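Local atomic coordinates of tetraacyldisaccharide 4'-kinase (Aquifex aeolicus, PDB entry 4EHX), a protein that transfers the gamma-phosphate of ATP to the 4'-position of a tetraacyldisaccharide 1-phosphate, making lipid IVA in the lipid A pathway. Residues I16-N21 / R171-E176; D64-I69 / S131-I136; R227-F232 / G272-T277. One frame throughout, in Å; residues are numbered along the deposited sequence.

Contact 1: I16-N21 / R171-E176; sequences IINFRN and REPLKE
The amide of N21 and the carboxylate of E176 are stacked, their planes 29° apart, where the two side chains meet tip to tip and N21 ND2 lies 3.7 Å from E176 CD. The same ND2 donates a 2.8 Å hydrogen bond to E172 OE2. E172 crosses N21 at about a right angle; its OE2 is met nearly along the C-O axis but sits 21° out of the amide plane. A water ties N21 ND2 to N18 OD1 and E176 OE1, while another joins N21 OD1 to R20 NH1 and E172 OE2. R179 makes salt bridges to both E172 and E176, so two carboxylates converge on one buried amide and one cation. Beside this polar knot, N18 OD1 rests 3.4 Å from P173 CG and 3.6 Å from K175 CE. I17 has CG2 anti to its backbone N, which sets that methyl 3.9 Å from P173 CD. The contact thus fastens helix 7-25 to the loop that leads into strand 182-186. At R171 the loop passes close to the nucleotide site: R171 is salt-bridged to D139, and its side chain is about 4 Å from that of V46 in the predicted ATP-binding P-loop.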
loop_
_atom_site.group_PDB
_atom_site.type_symbol
_atom_site.label_atom_id
_atom_site.label_comp_id
_atom_site.label_asym_id
_atom_site.label_seq_id
_atom_site.Cartn_x
_atom_site.Cartn_y
_atom_site.Cartn_z
ATOM N N ILE A 16 19.055 11.123 14.180
ATOM C CA ILE A 16 19.368 10.956 12.756
ATOM C C ILE A 16 18.223 11.431 11.854
ATOM O O ILE A 16 18.438 12.190 10.901
ATOM C CB ILE A 16 19.726 9.483 12.432
ATOM C CG1 ILE A 16 21.005 9.070 13.170
ATOM C CG2 ILE A 16 19.869 9.277 10.916
ATOM C CD1 ILE A 16 21.196 7.566 13.298
ATOM N N ILE A 17 17.009 10.980 12.160
ATOM C CA ILE A 17 15.821 11.363 11.396
ATOM C C ILE A 17 15.549 12.863 11.472
ATOM O O ILE A 17 15.285 13.504 10.448
ATOM C CB ILE A 17 14.566 10.590 11.869
ATOM C CG1 ILE A 17 14.717 9.100 11.576
ATOM C CG2 ILE A 17 13.304 11.099 11.154
ATOM C CD1 ILE A 17 14.784 8.781 10.096
ATOM N N ASN A 18 15.608 13.413 12.684
ATOM C CA ASN A 18 15.402 14.851 12.886
ATOM C C ASN A 18 16.431 15.686 12.137
ATOM O O ASN A 18 16.109 16.740 11.599
ATOM C CB ASN A 18 15.436 15.234 14.375
ATOM C CG ASN A 18 14.158 14.852 15.119
ATOM O OD1 ASN A 18 13.179 14.409 14.517
ATOM N ND2 ASN A 18 14.162 15.042 16.442
ATOM N N PHE A 19 17.677 15.228 12.118
ATOM C CA PHE A 19 18.718 15.965 11.400
ATOM C C PHE A 19 18.430 15.985 9.902
ATOM O O PHE A 19 18.502 17.039 9.261
ATOM C CB PHE A 19 20.110 15.376 11.663
ATOM C CG PHE A 19 21.215 16.109 10.945
ATOM C CD1 PHE A 19 21.548 17.406 11.302
ATOM C CD2 PHE A 19 21.909 15.507 9.906
ATOM C CE1 PHE A 19 22.558 18.088 10.644
ATOM C CE2 PHE A 19 22.934 16.185 9.248
ATOM C CZ PHE A 19 23.249 17.473 9.614
ATOM N N ARG A 20 18.073 14.833 9.345
ATOM C CA ARG A 20 17.764 14.768 7.916
ATOM C C ARG A 20 16.560 15.647 7.603
ATOM O O ARG A 20 16.543 16.388 6.610
ATOM C CB ARG A 20 17.491 13.316 7.484
ATOM C CG ARG A 20 17.086 13.178 5.994
ATOM C CD ARG A 20 17.065 11.707 5.523
ATOM N NE ARG A 20 16.439 11.576 4.204
ATOM C CZ ARG A 20 15.128 11.507 4.041
ATOM N NH1 ARG A 20 14.343 11.528 5.112
ATOM N NH2 ARG A 20 14.601 11.399 2.830
ATOM N N ASN A 21 15.538 15.579 8.450
ATOM C CA ASN A 21 14.349 16.374 8.160
ATOM C C ASN A 21 14.600 17.877 8.294
ATOM O O ASN A 21 14.029 18.669 7.555
ATOM C CB ASN A 21 13.154 15.922 8.998
ATOM C CG ASN A 21 12.460 14.701 8.403
ATOM O OD1 ASN A 21 12.308 14.598 7.190
ATOM N ND2 ASN A 21 12.041 13.770 9.261
ATOM N N ARG A 171 8.358 5.397 11.832
ATOM C CA ARG A 171 9.535 5.662 11.009
ATOM C C ARG A 171 10.042 7.083 11.238
ATOM O O ARG A 171 11.212 7.371 10.990
ATOM C CB ARG A 171 9.225 5.440 9.517
ATOM C CG ARG A 171 9.130 3.963 9.138
ATOM C CD ARG A 171 9.003 3.759 7.629
ATOM N NE ARG A 171 7.677 4.117 7.138
ATOM C CZ ARG A 171 7.268 3.925 5.889
ATOM N NH1 ARG A 171 8.080 3.372 4.995
ATOM N NH2 ARG A 171 6.044 4.286 5.532
ATOM N N GLU A 172 9.138 7.964 11.671
ATOM C CA GLU A 172 9.447 9.370 11.964
ATOM C C GLU A 172 8.600 9.825 13.135
ATOM O O GLU A 172 7.500 9.300 13.343
ATOM C CB GLU A 172 9.055 10.285 10.803
ATOM C CG GLU A 172 9.562 9.917 9.466
ATOM C CD GLU A 172 9.271 11.010 8.464
ATOM O OE1 GLU A 172 8.368 10.826 7.617
ATOM O OE2 GLU A 172 9.939 12.067 8.544
ATOM N N PRO A 173 9.078 10.843 13.869
ATOM C CA PRO A 173 8.347 11.418 15.002
ATOM C C PRO A 173 7.021 11.980 14.540
ATOM O O PRO A 173 6.908 12.432 13.400
ATOM C CB PRO A 173 9.246 12.569 15.450
ATOM C CG PRO A 173 10.611 12.191 14.991
ATOM C CD PRO A 173 10.424 11.434 13.718
ATOM N N LEU A 174 6.030 11.957 15.427
ATOM C CA LEU A 174 4.695 12.457 15.108
ATOM C C LEU A 174 4.662 13.937 14.698
ATOM O O LEU A 174 3.742 14.360 14.007
ATOM C CB LEU A 174 3.744 12.204 16.283
ATOM C CG LEU A 174 3.419 10.750 16.644
ATOM C CD1 LEU A 174 2.610 10.685 17.945
ATOM C CD2 LEU A 174 2.675 10.045 15.507
ATOM N N LYS A 175 5.644 14.734 15.120
ATOM C CA LYS A 175 5.665 16.144 14.716
ATOM C C LYS A 175 5.678 16.301 13.188
ATOM O O LYS A 175 5.256 17.329 12.656
ATOM C CB LYS A 175 6.864 16.897 15.326
ATOM C CG LYS A 175 8.212 16.555 14.695
ATOM C CD LYS A 175 9.379 17.350 15.331
ATOM C CE LYS A 175 10.679 17.062 14.578
ATOM N NZ LYS A 175 11.831 17.900 15.045
ATOM N N GLU A 176 6.174 15.288 12.487
ATOM C CA GLU A 176 6.260 15.342 11.025
ATOM C C GLU A 176 4.908 15.244 10.324
ATOM O O GLU A 176 4.814 15.383 9.109
ATOM C CB GLU A 176 7.226 14.275 10.499
ATOM C CG GLU A 176 8.649 14.473 11.000
ATOM C CD GLU A 176 9.232 15.824 10.602
ATOM O OE1 GLU A 176 10.117 16.317 11.326
ATOM O OE2 GLU A 176 8.817 16.390 9.561
HETATM O O HOH W 1 11.938 14.398 12.045
HETATM O O HOH W 2 13.703 17.869 12.641
HETATM O O HOH W 3 11.739 12.210 5.941
#

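Contact 2: D64-I69 / S131-I136; sequences DKRVCI and SPEVFI
V67, C68 and I69 pair in parallel with V134, F135 and I136, the axes of strands 67-69 and 134-136 being 4.8 Å apart and 29° from exact alignment. C68 bonds strand 134-136 through both its N and its O, N donating to V134 O (3.1 Å) and O accepting from I136 N (3.0 Å). Just before the strands, R66 O accepts from E133 N (2.7 Å) and V134 N (3.2 Å). E133 answers with its side chain: OE1 accepts from R66 N at 2.7 Å on its anti lone pair, and a water links the same oxygen to D64 O. An alanine in place of E133 would probably leave the R66 N-H without its acceptor and K65 without its nearby opposite charge. R66 NE donates a hydrogen bond to S131 O; the oxygen lies in the guanidinium plane, while NE stands above the carbonyl plane. R66 NH2 bonds L130 O at the end of helix 119-130. On one face V67 CG2 lies beside V134 CG1, and I69 CD1 meets I136 CB at 3.8 Å. On the other, C68 SG sits at the edge of the F135 ring. The pair belongs to the alpha/beta core of this P-loop kinase: helix 119-130 packs on the C68 and F135 face, helix 51-61 brings V55 to I69 and L58 to I136, and strands 112-116 and 38-43 flank it.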
loop_
_atom_site.group_PDB
_atom_site.type_symbol
_atom_site.label_atom_id
_atom_site.label_comp_id
_atom_site.label_asym_id
_atom_site.label_seq_id
_atom_site.Cartn_x
_atom_site.Cartn_y
_atom_site.Cartn_z
ATOM N N ASP A 64 -9.823 9.028 -15.275
ATOM C CA ASP A 64 -9.860 9.795 -16.515
ATOM C C ASP A 64 -8.468 10.274 -16.948
ATOM O O ASP A 64 -8.329 10.904 -17.993
ATOM C CB ASP A 64 -10.817 10.983 -16.368
ATOM C CG ASP A 64 -12.257 10.542 -16.092
ATOM O OD1 ASP A 64 -12.745 9.611 -16.775
ATOM O OD2 ASP A 64 -12.898 11.118 -15.184
ATOM N N LYS A 65 -7.447 9.979 -16.143
ATOM C CA LYS A 65 -6.075 10.401 -16.430
ATOM C C LYS A 65 -5.166 9.199 -16.680
ATOM O O LYS A 65 -5.451 8.083 -16.228
ATOM C CB LYS A 65 -5.490 11.188 -15.246
ATOM C CG LYS A 65 -6.192 12.499 -14.931
ATOM C CD LYS A 65 -6.007 13.509 -16.060
ATOM C CE LYS A 65 -6.462 14.901 -15.647
ATOM N NZ LYS A 65 -6.215 15.873 -16.756
ATOM N N ARG A 66 -4.060 9.437 -17.378
ATOM C CA ARG A 66 -3.028 8.423 -17.540
ATOM C C ARG A 66 -2.179 8.412 -16.273
ATOM O O ARG A 66 -1.416 9.346 -16.030
ATOM C CB ARG A 66 -2.179 8.720 -18.778
ATOM C CG ARG A 66 -2.984 8.634 -20.087
ATOM C CD ARG A 66 -2.201 9.210 -21.270
ATOM N NE ARG A 66 -1.009 8.424 -21.589
ATOM C CZ ARG A 66 -1.016 7.322 -22.340
ATOM N NH1 ARG A 66 -2.157 6.864 -22.836
ATOM N NH2 ARG A 66 0.117 6.669 -22.588
ATOM N N VAL A 67 -2.327 7.363 -15.464
ATOM C CA VAL A 67 -1.707 7.309 -14.129
ATOM C C VAL A 67 -0.508 6.369 -14.105
ATOM O O VAL A 67 -0.531 5.283 -14.701
ATOM C CB VAL A 67 -2.745 6.800 -13.092
ATOM C CG1 VAL A 67 -2.106 6.625 -11.694
ATOM C CG2 VAL A 67 -3.975 7.720 -13.056
ATOM N N CYS A 68 0.543 6.775 -13.404
ATOM C CA CYS A 68 1.672 5.890 -13.178
ATOM C C CYS A 68 2.016 5.887 -11.706
ATOM O O CYS A 68 2.191 6.946 -11.104
ATOM C CB CYS A 68 2.885 6.326 -14.004
ATOM S SG CYS A 68 4.319 5.236 -13.860
ATOM N N ILE A 69 2.131 4.696 -11.130
ATOM C CA ILE A 69 2.590 4.561 -9.748
ATOM C C ILE A 69 4.115 4.517 -9.726
ATOM O O ILE A 69 4.717 3.805 -10.516
ATOM C CB ILE A 69 2.110 3.233 -9.121
ATOM C CG1 ILE A 69 0.598 3.058 -9.286
ATOM C CG2 ILE A 69 2.585 3.125 -7.649
ATOM C CD1 ILE A 69 -0.215 4.143 -8.669
ATOM N N SER A 131 4.376 8.265 -21.161
ATOM C CA SER A 131 3.697 9.573 -21.105
ATOM C C SER A 131 2.503 9.735 -20.139
ATOM O O SER A 131 1.410 10.119 -20.543
ATOM C CB SER A 131 3.312 10.044 -22.510
ATOM O OG SER A 131 2.484 9.093 -23.147
ATOM N N PRO A 132 2.724 9.461 -18.851
ATOM C CA PRO A 132 1.675 9.649 -17.844
ATOM C C PRO A 132 1.252 11.109 -17.656
ATOM O O PRO A 132 2.010 12.030 -17.950
ATOM C CB PRO A 132 2.323 9.107 -16.565
ATOM C CG PRO A 132 3.772 9.386 -16.756
ATOM C CD PRO A 132 4.045 9.230 -18.227
ATOM N N GLU A 133 0.031 11.309 -17.174
ATOM C CA GLU A 133 -0.445 12.644 -16.837
ATOM C C GLU A 133 -0.301 12.964 -15.352
ATOM O O GLU A 133 -0.350 14.119 -14.964
ATOM C CB GLU A 133 -1.902 12.784 -17.252
ATOM C CG GLU A 133 -2.045 12.790 -18.753
ATOM C CD GLU A 133 -3.483 12.695 -19.202
ATOM O OE1 GLU A 133 -4.183 11.761 -18.771
ATOM O OE2 GLU A 133 -3.905 13.566 -19.981
ATOM N N VAL A 134 -0.160 11.935 -14.522
ATOM C CA VAL A 134 -0.028 12.144 -13.076
ATOM C C VAL A 134 0.700 10.960 -12.462
ATOM O O VAL A 134 0.552 9.825 -12.931
ATOM C CB VAL A 134 -1.418 12.343 -12.399
ATOM C CG1 VAL A 134 -2.354 11.135 -12.683
ATOM C CG2 VAL A 134 -1.265 12.594 -10.891
ATOM N N PHE A 135 1.519 11.220 -11.442
ATOM C CA PHE A 135 2.176 10.159 -10.690
ATOM C C PHE A 135 1.598 10.022 -9.296
ATOM O O PHE A 135 1.238 11.011 -8.657
ATOM C CB PHE A 135 3.667 10.444 -10.520
ATOM C CG PHE A 135 4.433 10.365 -11.785
ATOM C CD1 PHE A 135 4.712 9.131 -12.356
ATOM C CD2 PHE A 135 4.903 11.523 -12.396
ATOM C CE1 PHE A 135 5.448 9.046 -13.540
ATOM C CE2 PHE A 135 5.636 11.449 -13.576
ATOM C CZ PHE A 135 5.910 10.204 -14.143
ATOM N N ILE A 136 1.515 8.783 -8.824
ATOM C CA ILE A 136 1.192 8.546 -7.425
ATOM C C ILE A 136 2.411 7.860 -6.813
ATOM O O ILE A 136 2.888 6.847 -7.335
ATOM C CB ILE A 136 -0.035 7.618 -7.268
ATOM C CG1 ILE A 136 -1.315 8.285 -7.807
ATOM C CG2 ILE A 136 -0.212 7.200 -5.811
ATOM C CD1 ILE A 136 -2.463 7.273 -8.011
HETATM O O HOH W 4 -6.460 11.092 -20.194
HETATM O O HOH W 5 -6.696 14.845 -19.303
#

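Contact 3: R227-F232 / G272-T277; sequences REVIAF and GEIYLT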
loop_
_atom_site.group_PDB
_atom_site.type_symbol
_atom_site.label_atom_id
_atom_site.label_comp_id
_atom_site.label_asym_id
_atom_site.label_seq_id
_atom_site.Cartn_x
_atom_site.Cartn_y
_atom_site.Cartn_z
ATOM N N ARG A 227 -20.658 -23.540 0.814
ATOM C CA ARG A 227 -19.356 -24.149 0.574
ATOM C C ARG A 227 -18.501 -23.846 1.807
ATOM O O ARG A 227 -18.543 -22.738 2.341
ATOM C CB ARG A 227 -18.633 -23.634 -0.681
ATOM C CG ARG A 227 -19.358 -23.830 -2.010
ATOM C CD ARG A 227 -19.387 -25.302 -2.416
ATOM N NE ARG A 227 -18.090 -25.948 -2.197
ATOM C CZ ARG A 227 -17.220 -26.253 -3.160
ATOM N NH1 ARG A 227 -17.497 -25.995 -4.430
ATOM N NH2 ARG A 227 -16.068 -26.833 -2.854
ATOM N N GLU A 228 -17.740 -24.835 2.269
ATOM C CA GLU A 228 -16.685 -24.580 3.245
ATOM C C GLU A 228 -15.381 -24.414 2.469
ATOM O O GLU A 228 -15.196 -25.037 1.424
ATOM C CB GLU A 228 -16.559 -25.733 4.240
ATOM C CG GLU A 228 -17.773 -25.924 5.138
ATOM C CD GLU A 228 -17.610 -27.076 6.119
ATOM O OE1 GLU A 228 -16.777 -27.973 5.865
ATOM O OE2 GLU A 228 -18.318 -27.082 7.147
ATOM N N VAL A 229 -14.481 -23.574 2.961
ATOM C CA VAL A 229 -13.246 -23.321 2.231
ATOM C C VAL A 229 -12.027 -23.801 2.998
ATOM O O VAL A 229 -12.077 -24.019 4.208
ATOM C CB VAL A 229 -13.065 -21.828 1.931
ATOM C CG1 VAL A 229 -14.248 -21.300 1.140
ATOM C CG2 VAL A 229 -12.882 -21.057 3.229
ATOM N N ILE A 230 -10.928 -23.964 2.275
ATOM C CA ILE A 230 -9.632 -24.191 2.887
ATOM C C ILE A 230 -8.867 -22.877 2.783
ATOM O O ILE A 230 -8.666 -22.358 1.689
ATOM C CB ILE A 230 -8.860 -25.297 2.155
ATOM C CG1 ILE A 230 -9.613 -26.627 2.265
ATOM C CG2 ILE A 230 -7.462 -25.430 2.722
ATOM C CD1 ILE A 230 -9.116 -27.693 1.315
ATOM N N ALA A 231 -8.464 -22.325 3.918
ATOM C CA ALA A 231 -7.748 -21.055 3.920
ATOM C C ALA A 231 -6.281 -21.257 4.267
ATOM O O ALA A 231 -5.918 -22.200 4.981
ATOM C CB ALA A 231 -8.394 -20.076 4.890
ATOM N N PHE A 232 -5.439 -20.361 3.761
ATOM C CA PHE A 232 -4.012 -20.432 4.023
ATOM C C PHE A 232 -3.318 -19.084 3.851
ATOM O O PHE A 232 -3.794 -18.202 3.131
ATOM C CB PHE A 232 -3.342 -21.526 3.184
ATOM C CG PHE A 232 -3.310 -21.243 1.704
ATOM C CD1 PHE A 232 -2.280 -20.494 1.150
ATOM C CD2 PHE A 232 -4.286 -21.758 0.864
ATOM C CE1 PHE A 232 -2.236 -20.241 -0.208
ATOM C CE2 PHE A 232 -4.250 -21.511 -0.503
ATOM C CZ PHE A 232 -3.223 -20.756 -1.037
ATOM N N GLY A 272 -11.638 -29.273 -7.194
ATOM C CA GLY A 272 -12.970 -29.306 -6.620
ATOM C C GLY A 272 -13.116 -28.596 -5.285
ATOM O O GLY A 272 -14.235 -28.398 -4.809
ATOM N N GLU A 273 -12.002 -28.218 -4.667
ATOM C CA GLU A 273 -12.076 -27.463 -3.417
ATOM C C GLU A 273 -11.885 -25.977 -3.706
ATOM O O GLU A 273 -11.309 -25.603 -4.732
ATOM C CB GLU A 273 -11.038 -27.947 -2.396
ATOM C CG GLU A 273 -11.166 -29.415 -1.997
ATOM C CD GLU A 273 -12.283 -29.675 -0.990
ATOM O OE1 GLU A 273 -12.700 -28.721 -0.304
ATOM O OE2 GLU A 273 -12.741 -30.837 -0.882
ATOM N N ILE A 274 -12.380 -25.140 -2.798
ATOM C CA ILE A 274 -12.182 -23.700 -2.882
ATOM C C ILE A 274 -11.215 -23.231 -1.808
ATOM O O ILE A 274 -11.336 -23.616 -0.650
ATOM C CB ILE A 274 -13.501 -22.932 -2.716
ATOM C CG1 ILE A 274 -14.479 -23.340 -3.820
ATOM C CG2 ILE A 274 -13.238 -21.412 -2.724
ATOM C CD1 ILE A 274 -15.850 -22.711 -3.689
ATOM N N TYR A 275 -10.252 -22.404 -2.210
ATOM C CA TYR A 275 -9.249 -21.889 -1.288
ATOM C C TYR A 275 -9.353 -20.379 -1.160
ATOM O O TYR A 275 -9.666 -19.675 -2.127
ATOM C CB TYR A 275 -7.831 -22.250 -1.749
ATOM C CG TYR A 275 -7.577 -23.737 -1.827
ATOM C CD1 TYR A 275 -7.984 -24.471 -2.926
ATOM C CD2 TYR A 275 -6.937 -24.404 -0.794
ATOM C CE1 TYR A 275 -7.765 -25.844 -2.996
ATOM C CE2 TYR A 275 -6.712 -25.768 -0.852
ATOM C CZ TYR A 275 -7.129 -26.481 -1.955
ATOM O OH TYR A 275 -6.897 -27.830 -2.001
ATOM N N LEU A 276 -9.075 -19.895 0.045
ATOM C CA LEU A 276 -8.927 -18.465 0.301
ATOM C C LEU A 276 -7.539 -18.200 0.848
ATOM O O LEU A 276 -7.042 -18.953 1.684
ATOM C CB LEU A 276 -9.975 -17.975 1.304
ATOM C CG LEU A 276 -11.419 -18.133 0.832
ATOM C CD1 LEU A 276 -12.374 -17.448 1.799
ATOM C CD2 LEU A 276 -11.562 -17.569 -0.576
ATOM N N THR A 277 -6.913 -17.135 0.365
ATOM C CA THR A 277 -5.598 -16.742 0.842
ATOM C C THR A 277 -5.492 -15.224 0.720
ATOM O O THR A 277 -6.493 -14.554 0.433
ATOM C CB THR A 277 -4.470 -17.448 0.057
ATOM O OG1 THR A 277 -3.199 -17.117 0.632
ATOM C CG2 THR A 277 -4.494 -17.038 -1.432
HETATM O O HOH W 6 -13.856 -26.315 -0.623
#
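Strands 229-233 and 275-277 are parallel neighbours in an alpha/beta layer of the chain's C-terminal part, and I230, I274 and F232 carry much of their contact. I230 is held by its backbone first: its N donates to I274 O at 3.0 Å, nearly straight at 170°, and its O accepts from L276 N. Its side chain runs beside Y275, pointing the same way, with CB 3.6 Å from Y275 CD2; the tyrosine hydroxyl goes on to bond E270 N. I274 packs on the other face, with V229 and L276. Its CD1 lies over one face of the R227 guanidinium, 3.7 Å from NH1 and displaced to the rim. R227 NH2 donates to G272 O in the plane of that carbonyl. The CG2 branch of I274 meets V229 CG1 at 4.0 Å, and V229 CG2 in turn packs on L276 CD1. F292 of strand 291-300, which touches I274 and L276, and L245 of helix 237-248, which touches A231 and L276, pack on this side.

F232 donates its N to L276 O. Its CG stands between the backbone N and carbonyl carbon (chi1 68°), and the ring lies with Y275 CB at its edge, CE2 being 3.9 Å away. T277 CB sits over one ring face in a CH-pi contact, 3.8 Å from the centroid. Meanwhile T277 OG1, anti to its own N, donates to F232 O at 2.8 Å from 42° above that carbonyl's plane.

Starting from the N terminus, helix 7-25 supplies the first half of contact 1, and the chain then enters the strands and helices around the P-loop. Contact 2 opens at 64-69 and closes at 131-136, bringing two strands of that core together after 61 intervening residues. Only later, at 171-176, does contact 1 close, so the loop of contact 2 falls wholly within its 149-residue span. Contact 3 follows in series: strand 275-277 comes back beside strand 229-233, its two segments separated by 39 residues. Contacts 1 and 3 lie on opposite sides of the chain's centre, their own centres 44 Å apart. Contact 1 anchors the N-terminal helix, whereas contacts 2 and 3 each build a parallel strand pair.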